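PDB 4W8O: luciferase-like enzymeAMP-CoA-ligase from Zophobas atratus, which probably activates carboxylic acids with ATP as an AMP-CoA ligase of the ANL superfamily, related in fold to the beetle luciferases. Local coordinates for residues G350-S353 against P354-L358; R200-L203 against Q204-E207; Y410-D413 against D414-Y418; K359-P363 against D364-I368; E367-G370 against P371-G375. All coordinates share one frame; numbering follows the deposited sequence.

Contact 1: G350-S353 against P354-L358; sequences GKVS and PRTLL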
loop_
_atom_site.group_PDB
_atom_site.type_symbol
_atom_site.label_atom_id
_atom_site.label_comp_id
_atom_site.label_asym_id
_atom_site.label_seq_id
_atom_site.Cartn_x
_atom_site.Cartn_y
_atom_site.Cartn_z
ATOM N N GLY A 350 -1.354 -1.064 18.880
ATOM C CA GLY A 350 -0.484 0.085 19.085
ATOM C C GLY A 350 -1.296 1.301 19.473
ATOM O O GLY A 350 -2.430 1.185 19.941
ATOM N N LYS A 351 -0.703 2.471 19.267
ATOM C CA LYS A 351 -1.359 3.746 19.527
ATOM C C LYS A 351 -1.645 4.461 18.211
ATOM O O LYS A 351 -1.000 4.181 17.199
ATOM C CB LYS A 351 -0.466 4.616 20.408
ATOM C CG LYS A 351 -0.019 3.930 21.695
ATOM C CD LYS A 351 0.859 4.830 22.543
ATOM C CE LYS A 351 0.093 6.038 23.053
ATOM N NZ LYS A 351 0.837 6.726 24.142
ATOM N N VAL A 352 -2.590 5.401 18.255
ATOM C CA VAL A 352 -3.056 6.126 17.064
ATOM C C VAL A 352 -1.900 6.773 16.306
ATOM O O VAL A 352 -0.958 7.274 16.907
ATOM C CB VAL A 352 -4.099 7.207 17.423
ATOM C CG1 VAL A 352 -4.554 7.950 16.177
ATOM C CG2 VAL A 352 -5.309 6.578 18.105
ATOM N N SER A 353 -1.970 6.725 14.978
ATOM C CA SER A 353 -0.909 7.252 14.124
ATOM C C SER A 353 -0.899 8.793 14.113
ATOM O O SER A 353 -1.892 9.425 14.488
ATOM C CB SER A 353 -1.056 6.691 12.702
ATOM O OG SER A 353 -2.401 6.762 12.275
ATOM N N PRO A 354 0.227 9.401 13.687
ATOM C CA PRO A 354 0.312 10.871 13.703
ATOM C C PRO A 354 -0.797 11.536 12.895
ATOM O O PRO A 354 -1.251 10.980 11.888
ATOM C CB PRO A 354 1.685 11.168 13.076
ATOM C CG PRO A 354 2.463 9.912 13.214
ATOM C CD PRO A 354 1.476 8.779 13.205
ATOM N N ARG A 355 -1.238 12.699 13.371
ATOM C CA ARG A 355 -2.240 13.520 12.699
ATOM C C ARG A 355 -3.534 12.768 12.394
ATOM O O ARG A 355 -4.219 13.071 11.421
ATOM C CB ARG A 355 -1.642 14.152 11.431
ATOM C CG ARG A 355 -0.807 15.392 11.732
ATOM C CD ARG A 355 -0.254 16.044 10.475
ATOM N NE ARG A 355 -1.298 16.513 9.582
ATOM C CZ ARG A 355 -1.849 17.723 9.600
ATOM N NH1 ARG A 355 -1.477 18.643 10.487
ATOM N NH2 ARG A 355 -2.792 18.012 8.715
ATOM N N THR A 356 -3.868 11.801 13.251
ATOM C CA THR A 356 -5.063 10.984 13.116
ATOM C C THR A 356 -5.908 11.101 14.386
ATOM O O THR A 356 -5.364 11.159 15.500
ATOM C CB THR A 356 -4.684 9.507 12.895
ATOM O OG1 THR A 356 -3.919 9.383 11.688
ATOM C CG2 THR A 356 -5.917 8.616 12.809
ATOM N N LEU A 357 -7.232 11.148 14.216
ATOM C CA LEU A 357 -8.168 11.065 15.340
ATOM C C LEU A 357 -8.851 9.693 15.347
ATOM O O LEU A 357 -9.239 9.188 14.292
ATOM C CB LEU A 357 -9.234 12.156 15.241
ATOM C CG LEU A 357 -8.764 13.608 15.144
ATOM C CD1 LEU A 357 -9.956 14.505 14.849
ATOM C CD2 LEU A 357 -8.050 14.054 16.407
ATOM N N LEU A 358 -9.003 9.105 16.535
ATOM C CA LEU A 358 -9.703 7.823 16.687
ATOM C C LEU A 358 -10.658 7.867 17.872
ATOM O O LEU A 358 -10.276 8.269 18.977
ATOM C CB LEU A 358 -8.698 6.679 16.863
ATOM C CG LEU A 358 -9.291 5.264 16.844
ATOM C CD1 LEU A 358 -8.288 4.289 16.261
ATOM C CD2 LEU A 358 -9.740 4.790 18.224
#
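V352 splays its two methyls over different residues of the segment that follows: CG1 lies 3.4 Å from the carbonyl O of T356 and also meets T356 CB, while CG2 packs 3.6 Å from L358 CB. With chi1 at 179°, CG1 stands opposite the backbone N and reaches T356, leaving CG2 to turn to the leucine. An alanine at V352 would remove both branches and would probably leave L358 CB and the T356 side chain without their apolar neighbour. Next to this patch the hydroxyls S353 OG and T356 OG1 approach to 3.1 Å; the T356 proton may go to S353 OG or to P354 O, equally 3.1 Å from OG1. Behind these contacts is a type II beta turn, S353 to T356, which P354 and R355 fill and which a weak bond from T356 N to S353 O (3.3 Å, 126°) closes. The turn carries the chain from strand 351-352, at the margin of a mixed sheet, into strand 357-362 of the antiparallel sheet. Further out, S353 OG is hydrogen-bonded to the backbone O of L329. R355, at the apex, forms salt bridges with E10 and D382, and helix 199-211 touches P354 through Y211.

Contact 2: R200-L203 against Q204-E207; sequences RSFL and QIVE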
loop_
_atom_site.group_PDB
_atom_site.type_symbol
_atom_site.label_atom_id
_atom_site.label_comp_id
_atom_site.label_asym_id
_atom_site.label_seq_id
_atom_site.Cartn_x
_atom_site.Cartn_y
_atom_site.Cartn_z
ATOM N N ARG A 200 -3.649 14.326 -2.699
ATOM C CA ARG A 200 -3.423 14.762 -1.328
ATOM C C ARG A 200 -3.615 13.625 -0.329
ATOM O O ARG A 200 -2.728 13.369 0.493
ATOM C CB ARG A 200 -4.322 15.946 -0.991
ATOM C CG ARG A 200 -3.841 17.222 -1.670
ATOM C CD ARG A 200 -4.666 18.458 -1.327
ATOM N NE ARG A 200 -4.815 18.664 0.107
ATOM C CZ ARG A 200 -5.976 18.842 0.740
ATOM N NH1 ARG A 200 -7.139 18.863 0.081
ATOM N NH2 ARG A 200 -5.975 19.018 2.057
ATOM N N SER A 201 -4.752 12.934 -0.414
ATOM C CA SER A 201 -5.055 11.885 0.549
ATOM C C SER A 201 -4.055 10.732 0.474
ATOM O O SER A 201 -3.594 10.255 1.507
ATOM C CB SER A 201 -6.506 11.403 0.440
ATOM O OG SER A 201 -6.722 10.498 -0.622
ATOM N N PHE A 202 -3.684 10.301 -0.730
ATOM C CA PHE A 202 -2.724 9.210 -0.832
ATOM C C PHE A 202 -1.353 9.625 -0.314
ATOM O O PHE A 202 -0.689 8.859 0.387
ATOM C CB PHE A 202 -2.582 8.651 -2.250
ATOM C CG PHE A 202 -1.797 7.368 -2.282
ATOM C CD1 PHE A 202 -2.358 6.194 -1.805
ATOM C CD2 PHE A 202 -0.484 7.344 -2.712
ATOM C CE1 PHE A 202 -1.639 5.007 -1.790
ATOM C CE2 PHE A 202 0.239 6.169 -2.700
ATOM C CZ PHE A 202 -0.335 4.998 -2.232
ATOM N N LEU A 203 -0.923 10.834 -0.658
ATOM C CA LEU A 203 0.345 11.332 -0.160
ATOM C C LEU A 203 0.362 11.452 1.371
ATOM O O LEU A 203 1.427 11.322 1.985
ATOM C CB LEU A 203 0.704 12.663 -0.827
ATOM C CG LEU A 203 1.229 12.486 -2.259
ATOM C CD1 LEU A 203 1.410 13.832 -2.936
ATOM C CD2 LEU A 203 2.538 11.705 -2.265
ATOM N N GLN A 204 -0.799 11.675 1.990
ATOM C CA GLN A 204 -0.870 11.659 3.455
ATOM C C GLN A 204 -0.836 10.254 4.037
ATOM O O GLN A 204 -0.321 10.061 5.135
ATOM C CB GLN A 204 -2.069 12.452 3.980
ATOM C CG GLN A 204 -1.881 13.960 3.873
ATOM C CD GLN A 204 -0.517 14.433 4.394
ATOM O OE1 GLN A 204 -0.234 14.346 5.591
ATOM N NE2 GLN A 204 0.334 14.923 3.492
ATOM N N ILE A 205 -1.362 9.265 3.317
ATOM C CA ILE A 205 -1.165 7.879 3.741
ATOM C C ILE A 205 0.342 7.615 3.825
ATOM O O ILE A 205 0.830 7.033 4.796
ATOM C CB ILE A 205 -1.810 6.859 2.780
ATOM C CG1 ILE A 205 -3.334 6.951 2.874
ATOM C CG2 ILE A 205 -1.328 5.447 3.114
ATOM C CD1 ILE A 205 -4.082 6.165 1.821
ATOM N N VAL A 206 1.059 8.050 2.792
ATOM C CA VAL A 206 2.493 7.845 2.687
ATOM C C VAL A 206 3.249 8.656 3.751
ATOM O O VAL A 206 4.119 8.126 4.435
ATOM C CB VAL A 206 3.013 8.228 1.280
ATOM C CG1 VAL A 206 4.531 8.219 1.244
ATOM C CG2 VAL A 206 2.441 7.285 0.226
ATOM N N GLU A 207 2.903 9.932 3.887
ATOM C CA GLU A 207 3.611 10.804 4.812
ATOM C C GLU A 207 3.328 10.434 6.272
ATOM O O GLU A 207 4.238 10.457 7.101
ATOM C CB GLU A 207 3.285 12.278 4.534
ATOM C CG GLU A 207 4.478 13.174 4.782
ATOM C CD GLU A 207 4.248 14.626 4.407
ATOM O OE1 GLU A 207 3.260 14.954 3.712
ATOM O OE2 GLU A 207 5.087 15.442 4.816
HETATM O O HOH W 1 -0.805 15.264 1.133
#
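The F202 ring touches side chains one turn further along the helix on two of its corners: CD1 lies 4.0 Å from I205 CD1, and CE2 lies 3.8 Å from V206 CG2. Both methyl groups approach obliquely. With chi1 at -169° the ring swings away from its own backbone N. On another side of helix 199-211 Q204 folds back: CG, anti to the carbonyl carbon, lies 3.5 Å from R200 O, and the bend at chi2 (-47°) then turns the amide until NE2 faces E207. That amide nitrogen donates to E207 OE1 at 2.9 Å, reaching it on the anti side and 28° out of the carboxylate plane, and gives a second bond to a water that in turn donates to R200 O. The same R200 O accepts the backbone N-H of Q204 at 3.0 Å. A leucine in place of Q204 would probably leave E207 OE1 without this donor and break the water link to R200 O. E207 also accepts from the backbone N of N14 and of F15, so three N-H groups converge on a buried carboxylate, an arrangement that would be expected to stabilise its negative charge.

Contact 3: Y410-D413 against D414-Y418; sequences YYDD and DGCVY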
loop_
_atom_site.group_PDB
_atom_site.type_symbol
_atom_site.label_atom_id
_atom_site.label_comp_id
_atom_site.label_asym_id
_atom_site.label_seq_id
_atom_site.Cartn_x
_atom_site.Cartn_y
_atom_site.Cartn_z
ATOM N N TYR A 410 -11.902 -1.287 21.551
ATOM C CA TYR A 410 -11.809 -0.398 22.707
ATOM C C TYR A 410 -10.345 0.029 22.855
ATOM O O TYR A 410 -9.467 -0.553 22.207
ATOM C CB TYR A 410 -12.265 -1.126 23.985
ATOM C CG TYR A 410 -11.365 -2.274 24.369
ATOM C CD1 TYR A 410 -11.598 -3.558 23.881
ATOM C CD2 TYR A 410 -10.258 -2.078 25.198
ATOM C CE1 TYR A 410 -10.767 -4.617 24.216
ATOM C CE2 TYR A 410 -9.422 -3.135 25.540
ATOM C CZ TYR A 410 -9.683 -4.401 25.040
ATOM O OH TYR A 410 -8.867 -5.457 25.369
ATOM N N TYR A 411 -10.089 1.017 23.718
ATOM C CA TYR A 411 -8.713 1.440 24.039
ATOM C C TYR A 411 -8.418 1.424 25.545
ATOM O O TYR A 411 -9.328 1.397 26.371
ATOM C CB TYR A 411 -8.402 2.831 23.467
ATOM C CG TYR A 411 -9.261 3.944 24.023
ATOM C CD1 TYR A 411 -10.510 4.214 23.485
ATOM C CD2 TYR A 411 -8.823 4.729 25.092
ATOM C CE1 TYR A 411 -11.304 5.226 23.985
ATOM C CE2 TYR A 411 -9.612 5.748 25.604
ATOM C CZ TYR A 411 -10.853 5.988 25.045
ATOM O OH TYR A 411 -11.650 6.990 25.535
ATOM N N ASP A 412 -7.126 1.455 25.862
ATOM C CA ASP A 412 -6.606 1.463 27.236
ATOM C C ASP A 412 -6.688 2.817 27.921
ATOM O O ASP A 412 -6.976 3.822 27.293
ATOM C CB ASP A 412 -5.114 1.080 27.225
ATOM C CG ASP A 412 -4.894 -0.385 27.291
ATOM O OD1 ASP A 412 -5.887 -1.115 27.424
ATOM O OD2 ASP A 412 -3.729 -0.816 27.213
ATOM N N ASP A 413 -6.382 2.821 29.218
ATOM C CA ASP A 413 -6.078 4.055 29.949
ATOM C C ASP A 413 -4.841 4.736 29.357
ATOM O O ASP A 413 -4.761 5.955 29.346
ATOM C CB ASP A 413 -5.837 3.762 31.441
ATOM C CG ASP A 413 -7.117 3.428 32.194
ATOM O OD1 ASP A 413 -8.212 3.858 31.769
ATOM O OD2 ASP A 413 -7.026 2.744 33.231
ATOM N N ASP A 414 -3.885 3.940 28.871
ATOM C CA ASP A 414 -2.713 4.452 28.136
ATOM C C ASP A 414 -2.934 4.664 26.628
ATOM O O ASP A 414 -1.979 4.903 25.891
ATOM C CB ASP A 414 -1.527 3.508 28.333
ATOM C CG ASP A 414 -1.176 3.320 29.787
ATOM O OD1 ASP A 414 -1.233 4.310 30.540
ATOM O OD2 ASP A 414 -0.851 2.182 30.182
ATOM N N GLY A 415 -4.178 4.574 26.168
ATOM C CA GLY A 415 -4.501 4.850 24.770
ATOM C C GLY A 415 -4.116 3.778 23.754
ATOM O O GLY A 415 -4.182 4.023 22.544
ATOM N N CYS A 416 -3.697 2.603 24.225
ATOM C CA CYS A 416 -3.462 1.455 23.339
ATOM C C CYS A 416 -4.782 0.929 22.766
ATOM O O CYS A 416 -5.766 0.797 23.494
ATOM C CB CYS A 416 -2.727 0.346 24.085
ATOM S SG CYS A 416 -1.018 0.773 24.467
ATOM N N VAL A 417 -4.791 0.641 21.464
ATOM C CA VAL A 417 -6.009 0.262 20.752
ATOM C C VAL A 417 -6.123 -1.264 20.603
ATOM O O VAL A 417 -5.127 -1.956 20.385
ATOM C CB VAL A 417 -6.044 0.929 19.358
ATOM C CG1 VAL A 417 -7.304 0.542 18.595
ATOM C CG2 VAL A 417 -5.947 2.446 19.493
ATOM N N TYR A 418 -7.348 -1.775 20.720
ATOM C CA TYR A 418 -7.633 -3.209 20.566
ATOM C C TYR A 418 -8.839 -3.378 19.657
ATOM O O TYR A 418 -9.909 -2.836 19.937
ATOM C CB TYR A 418 -7.937 -3.858 21.920
ATOM C CG TYR A 418 -6.769 -3.868 22.877
ATOM C CD1 TYR A 418 -6.504 -2.772 23.694
ATOM C CD2 TYR A 418 -5.929 -4.976 22.968
ATOM C CE1 TYR A 418 -5.429 -2.779 24.568
ATOM C CE2 TYR A 418 -4.855 -4.991 23.839
ATOM C CZ TYR A 418 -4.610 -3.891 24.636
ATOM O OH TYR A 418 -3.536 -3.903 25.495
#
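Y418 lies against Y410 and D412, and its side chain can be followed atom by atom. CB sits over one face of the Y410 ring, 3.8 Å from the centroid, in a CH-pi contact. CG and CD2 meet Y410 OH, which lies over a face of the Y418 ring, offset toward the rim. CD1 packs 3.5 Å from Y410 CE2. The two ring planes are only 12° apart, yet with centroids separated by 5.0 Å they are slid so far that they barely overlap. CE1 comes 3.3 Å from D412 OD1, CZ stands about equally far from both D412 oxygens, and the tip, OH, is 3.5 Å from D412 OD2; carboxylate and ring are turned 51° against each other. Y410 reaches across because its chi1 of 65° lodges CG between backbone N and carbonyl carbon. The backbone beneath is a beta hairpin of strands 403-411 and 417-422. Y410 and Y418 form an antiparallel hydrogen-bonded pair, Y411 and V417 the non-hydrogen-bonded pair next to it, and D412 N bonds C416 O at 2.8 Å. A type I turn from D412 to G415 closes the loop, G415 N meeting D412 O from above the carbonyl plane. The like charges of D412 and D414 may raise each other's pKa a little, but K345, salt-bridged to D414 and in a long, weak ion pair with D412, probably offsets that.

Contact 4: K359-P363 against D364-I368; sequences KIVNP and DNEEI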
loop_
_atom_site.group_PDB
_atom_site.type_symbol
_atom_site.label_atom_id
_atom_site.label_comp_id
_atom_site.label_asym_id
_atom_site.label_seq_id
_atom_site.Cartn_x
_atom_site.Cartn_y
_atom_site.Cartn_z
ATOM N N LYS A 359 -11.903 7.469 17.638
ATOM C CA LYS A 359 -12.899 7.404 18.696
ATOM C C LYS A 359 -13.619 6.062 18.683
ATOM O O LYS A 359 -13.678 5.386 17.652
ATOM C CB LYS A 359 -13.899 8.564 18.575
ATOM C CG LYS A 359 -14.767 8.540 17.326
ATOM C CD LYS A 359 -15.679 9.757 17.247
ATOM C CE LYS A 359 -16.667 9.613 16.098
ATOM N NZ LYS A 359 -17.589 10.774 15.945
ATOM N N ILE A 360 -14.129 5.680 19.851
ATOM C CA ILE A 360 -14.971 4.495 20.016
ATOM C C ILE A 360 -16.384 4.991 20.303
ATOM O O ILE A 360 -16.582 5.745 21.256
ATOM C CB ILE A 360 -14.527 3.624 21.210
ATOM C CG1 ILE A 360 -13.031 3.310 21.149
ATOM C CG2 ILE A 360 -15.348 2.340 21.282
ATOM C CD1 ILE A 360 -12.643 2.301 20.104
ATOM N N VAL A 361 -17.355 4.573 19.493
ATOM C CA VAL A 361 -18.734 5.040 19.633
ATOM C C VAL A 361 -19.687 3.901 19.968
ATOM O O VAL A 361 -19.692 2.854 19.317
ATOM C CB VAL A 361 -19.218 5.750 18.350
ATOM C CG1 VAL A 361 -20.703 6.079 18.429
ATOM C CG2 VAL A 361 -18.414 7.020 18.127
ATOM N N ASN A 362 -20.494 4.124 20.999
ATOM C CA ASN A 362 -21.617 3.254 21.312
ATOM C C ASN A 362 -22.725 3.472 20.274
ATOM O O ASN A 362 -23.280 4.561 20.204
ATOM C CB ASN A 362 -22.123 3.574 22.721
ATOM C CG ASN A 362 -23.498 3.012 22.995
ATOM O OD1 ASN A 362 -23.918 2.027 22.388
ATOM N ND2 ASN A 362 -24.217 3.644 23.912
ATOM N N PRO A 363 -23.054 2.443 19.471
ATOM C CA PRO A 363 -24.001 2.647 18.360
ATOM C C PRO A 363 -25.380 3.165 18.802
ATOM O O PRO A 363 -25.743 4.288 18.453
ATOM C CB PRO A 363 -24.093 1.265 17.697
ATOM C CG PRO A 363 -23.562 0.297 18.698
ATOM C CD PRO A 363 -22.585 1.048 19.551
ATOM N N ASP A 364 -26.139 2.368 19.551
ATOM C CA ASP A 364 -27.343 2.887 20.208
ATOM C C ASP A 364 -26.903 4.015 21.147
ATOM O O ASP A 364 -25.918 3.869 21.864
ATOM C CB ASP A 364 -28.117 1.790 20.958
ATOM C CG ASP A 364 -27.211 0.736 21.568
ATOM O OD1 ASP A 364 -26.715 -0.132 20.818
ATOM O OD2 ASP A 364 -27.004 0.769 22.798
ATOM N N ASN A 365 -27.613 5.142 21.103
ATOM C CA ASN A 365 -27.196 6.413 21.742
ATOM C C ASN A 365 -26.153 7.211 20.940
ATOM O O ASN A 365 -26.151 8.436 21.001
ATOM C CB ASN A 365 -26.740 6.241 23.209
ATOM C CG ASN A 365 -27.899 5.941 24.158
ATOM O OD1 ASN A 365 -28.453 4.838 24.155
ATOM N ND2 ASN A 365 -28.261 6.919 24.988
ATOM N N GLU A 366 -25.272 6.530 20.209
ATOM C CA GLU A 366 -24.304 7.191 19.313
ATOM C C GLU A 366 -23.485 8.242 20.067
ATOM O O GLU A 366 -23.594 9.442 19.802
ATOM C CB GLU A 366 -25.015 7.813 18.101
ATOM C CG GLU A 366 -24.084 8.444 17.065
ATOM C CD GLU A 366 -23.744 7.539 15.891
ATOM O OE1 GLU A 366 -23.278 8.081 14.866
ATOM O OE2 GLU A 366 -23.919 6.305 15.974
ATOM N N GLU A 367 -22.667 7.779 21.007
ATOM C CA GLU A 367 -21.888 8.669 21.858
ATOM C C GLU A 367 -20.513 8.070 22.108
ATOM O O GLU A 367 -20.386 6.851 22.193
ATOM C CB GLU A 367 -22.622 8.863 23.176
ATOM C CG GLU A 367 -22.405 10.227 23.804
ATOM C CD GLU A 367 -23.182 10.398 25.092
ATOM O OE1 GLU A 367 -23.151 11.510 25.656
ATOM O OE2 GLU A 367 -23.826 9.422 25.537
ATOM N N ILE A 368 -19.487 8.911 22.237
ATOM C CA ILE A 368 -18.119 8.391 22.394
ATOM C C ILE A 368 -17.902 7.892 23.824
ATOM O O ILE A 368 -18.425 8.465 24.774
ATOM C CB ILE A 368 -16.989 9.371 21.926
ATOM C CG1 ILE A 368 -16.245 10.046 23.096
ATOM C CG2 ILE A 368 -17.500 10.373 20.887
ATOM C CD1 ILE A 368 -16.935 11.247 23.700
#
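N362 O takes two backbone N-H groups from the returning segment, E366 N at 2.8 Å and E367 N at 3.4 Å, both weak. E366 N divides itself further, with another weak bond to P363 O at 2.9 Å. The sound bond of the pair runs the other way: N362 N donates to E367 O at 3.0 Å with an N-H...O angle of 158°, the donor tilted 26° from the carbonyl plane. Beside it V361 CA and I368 CA come within 4.4 Å in a non-hydrogen-bonded pair, and I368 CA makes a CA-H...O contact with I360 O. Side chains meet sparingly here. V361 CG1 rests on the backbone N of E367, while the aliphatic part of K359 passes I368 at about a right angle, CD lying 4.1 Å from CG2. The lysine chain, extended beyond CG, takes NZ on to a salt bridge with D398. E366 bends at chi2 (96°) and its OE1 is salt-bridged to R378 of strand 367-380. E366 has left-handed backbone angles, and E366 and E367 together face the single residue N362: this is a G1 beta bulge, set where the chain turns at P363 to N365 in the hairpin of strands 357-362 and 367-380.

Contact 5: E367-G370 against P371-G375; sequences EIVG and PNQKG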
loop_
_atom_site.group_PDB
_atom_site.type_symbol
_atom_site.label_atom_id
_atom_site.label_comp_id
_atom_site.label_asym_id
_atom_site.label_seq_id
_atom_site.Cartn_x
_atom_site.Cartn_y
_atom_site.Cartn_z
ATOM N N GLU A 367 -22.667 7.779 21.007
ATOM C CA GLU A 367 -21.888 8.669 21.858
ATOM C C GLU A 367 -20.513 8.070 22.108
ATOM O O GLU A 367 -20.386 6.851 22.193
ATOM C CB GLU A 367 -22.622 8.863 23.176
ATOM C CG GLU A 367 -22.405 10.227 23.804
ATOM C CD GLU A 367 -23.182 10.398 25.092
ATOM O OE1 GLU A 367 -23.151 11.510 25.656
ATOM O OE2 GLU A 367 -23.826 9.422 25.537
ATOM N N ILE A 368 -19.487 8.911 22.237
ATOM C CA ILE A 368 -18.119 8.391 22.394
ATOM C C ILE A 368 -17.902 7.892 23.824
ATOM O O ILE A 368 -18.425 8.465 24.774
ATOM C CB ILE A 368 -16.989 9.371 21.926
ATOM C CG1 ILE A 368 -16.245 10.046 23.096
ATOM C CG2 ILE A 368 -17.500 10.373 20.887
ATOM C CD1 ILE A 368 -16.935 11.247 23.700
ATOM N N VAL A 369 -17.133 6.819 23.967
ATOM C CA VAL A 369 -16.973 6.168 25.262
ATOM C C VAL A 369 -15.537 6.240 25.760
ATOM O O VAL A 369 -14.611 6.580 25.015
ATOM C CB VAL A 369 -17.454 4.696 25.233
ATOM C CG1 VAL A 369 -18.945 4.630 24.921
ATOM C CG2 VAL A 369 -16.664 3.864 24.224
ATOM N N GLY A 370 -15.377 5.920 27.038
ATOM C CA GLY A 370 -14.084 5.923 27.698
ATOM C C GLY A 370 -13.319 4.646 27.468
ATOM O O GLY A 370 -13.741 3.796 26.669
ATOM N N PRO A 371 -12.177 4.498 28.159
ATOM C CA PRO A 371 -11.350 3.303 28.006
ATOM C C PRO A 371 -12.029 2.064 28.586
ATOM O O PRO A 371 -12.847 2.185 29.498
ATOM C CB PRO A 371 -10.079 3.651 28.787
ATOM C CG PRO A 371 -10.516 4.659 29.798
ATOM C CD PRO A 371 -11.623 5.439 29.151
ATOM N N ASN A 372 -11.690 0.893 28.052
ATOM C CA ASN A 372 -12.303 -0.385 28.458
ATOM C C ASN A 372 -13.824 -0.422 28.279
ATOM O O ASN A 372 -14.547 -1.017 29.090
ATOM C CB ASN A 372 -11.921 -0.737 29.900
ATOM C CG ASN A 372 -10.426 -0.847 30.085
ATOM O OD1 ASN A 372 -9.794 -1.742 29.532
ATOM N ND2 ASN A 372 -9.851 0.067 30.854
ATOM N N GLN A 373 -14.290 0.230 27.218
ATOM C CA GLN A 373 -15.687 0.199 26.809
ATOM C C GLN A 373 -15.712 -0.065 25.304
ATOM O O GLN A 373 -15.297 0.786 24.504
ATOM C CB GLN A 373 -16.381 1.522 27.129
ATOM C CG GLN A 373 -16.202 1.987 28.567
ATOM C CD GLN A 373 -16.915 3.299 28.866
ATOM O OE1 GLN A 373 -16.318 4.245 29.395
ATOM N NE2 GLN A 373 -18.200 3.364 28.527
ATOM N N LYS A 374 -16.167 -1.257 24.925
ATOM C CA LYS A 374 -16.175 -1.649 23.523
ATOM C C LYS A 374 -17.252 -0.902 22.735
ATOM O O LYS A 374 -18.318 -0.588 23.255
ATOM C CB LYS A 374 -16.307 -3.174 23.358
ATOM C CG LYS A 374 -17.640 -3.772 23.777
ATOM C CD LYS A 374 -17.854 -5.169 23.207
ATOM C CE LYS A 374 -18.723 -5.116 21.959
ATOM N NZ LYS A 374 -18.689 -6.384 21.172
ATOM N N GLY A 375 -16.939 -0.590 21.484
ATOM C CA GLY A 375 -17.860 0.098 20.582
ATOM C C GLY A 375 -17.285 0.085 19.171
ATOM O O GLY A 375 -16.338 -0.650 18.897
HETATM O O HOH W 2 -12.631 1.879 24.917
#
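V369 and Q373 make the close part of this turn, crossing obliquely. V369 CG2 lies 3.4 Å from the carbonyl O of Q373 and 3.7 Å from its CB, while V369 CB has Q373 NE2 3.6 Å away. The valine torsion, chi1 -63°, puts CG2 between the backbone N and the carbonyl carbon, which is how this methyl comes to face Q373. The glutamine chain extends beyond CG and runs back past G370, CB and CG lying near G370 O, until OE1 accepts the G370 N-H at 3.0 Å. That bond is bent, 128° at the hydrogen, and weak. The amide thus touches V369 with its nitrogen and G370 with its oxygen, although Q373 as a whole is an exposed residue. G370 is buried, and its lack of a side chain matters: a CB built there would clash with both P371 CD and Q373 OE1.

The water-bridged side of the turn is looser. G370 O and Q373 N do not meet directly; a water stands between them, donating to G370 O at 2.8 Å and accepting from Q373 N at 3.3 Å. N372 and K374 direct their side chains away from the valine and glycine, and both are exposed.

The turn interrupts strand 367-380, which lies between strands 357-362 and 403-411 in the antiparallel sheet. V369 packs on I360 of the first, and P371 on Y411 of the second; the hydroxyl of Y411 is hydrogen-bonded to V369 O, and N372 shares a backbone bond with Y411.

How the contacts relate
Along the chain the order is contact 2, 1, 4, 5 and 3. Four of them gather on the antiparallel sheet: contact 1 leads into strand 357-362, contact 4 turns it into strand 367-380, contact 5 interrupts that strand and shares E367 and I368 with contact 4, and contact 3 closes the hairpin 403-411/417-422. Contacts 4 and 5 have centres about 7 Å apart, contacts 3 and 5 about 10 Å. Contact 3 returns to contact 1, where G350 O and V417 N probably form a hydrogen bond. Contact 2, on helix 199-211, stands apart, its nearest atoms about 5 Å from contact 1, which thus joins the mixed sheet, through strand 351-352, to the antiparallel sheet beside that helix.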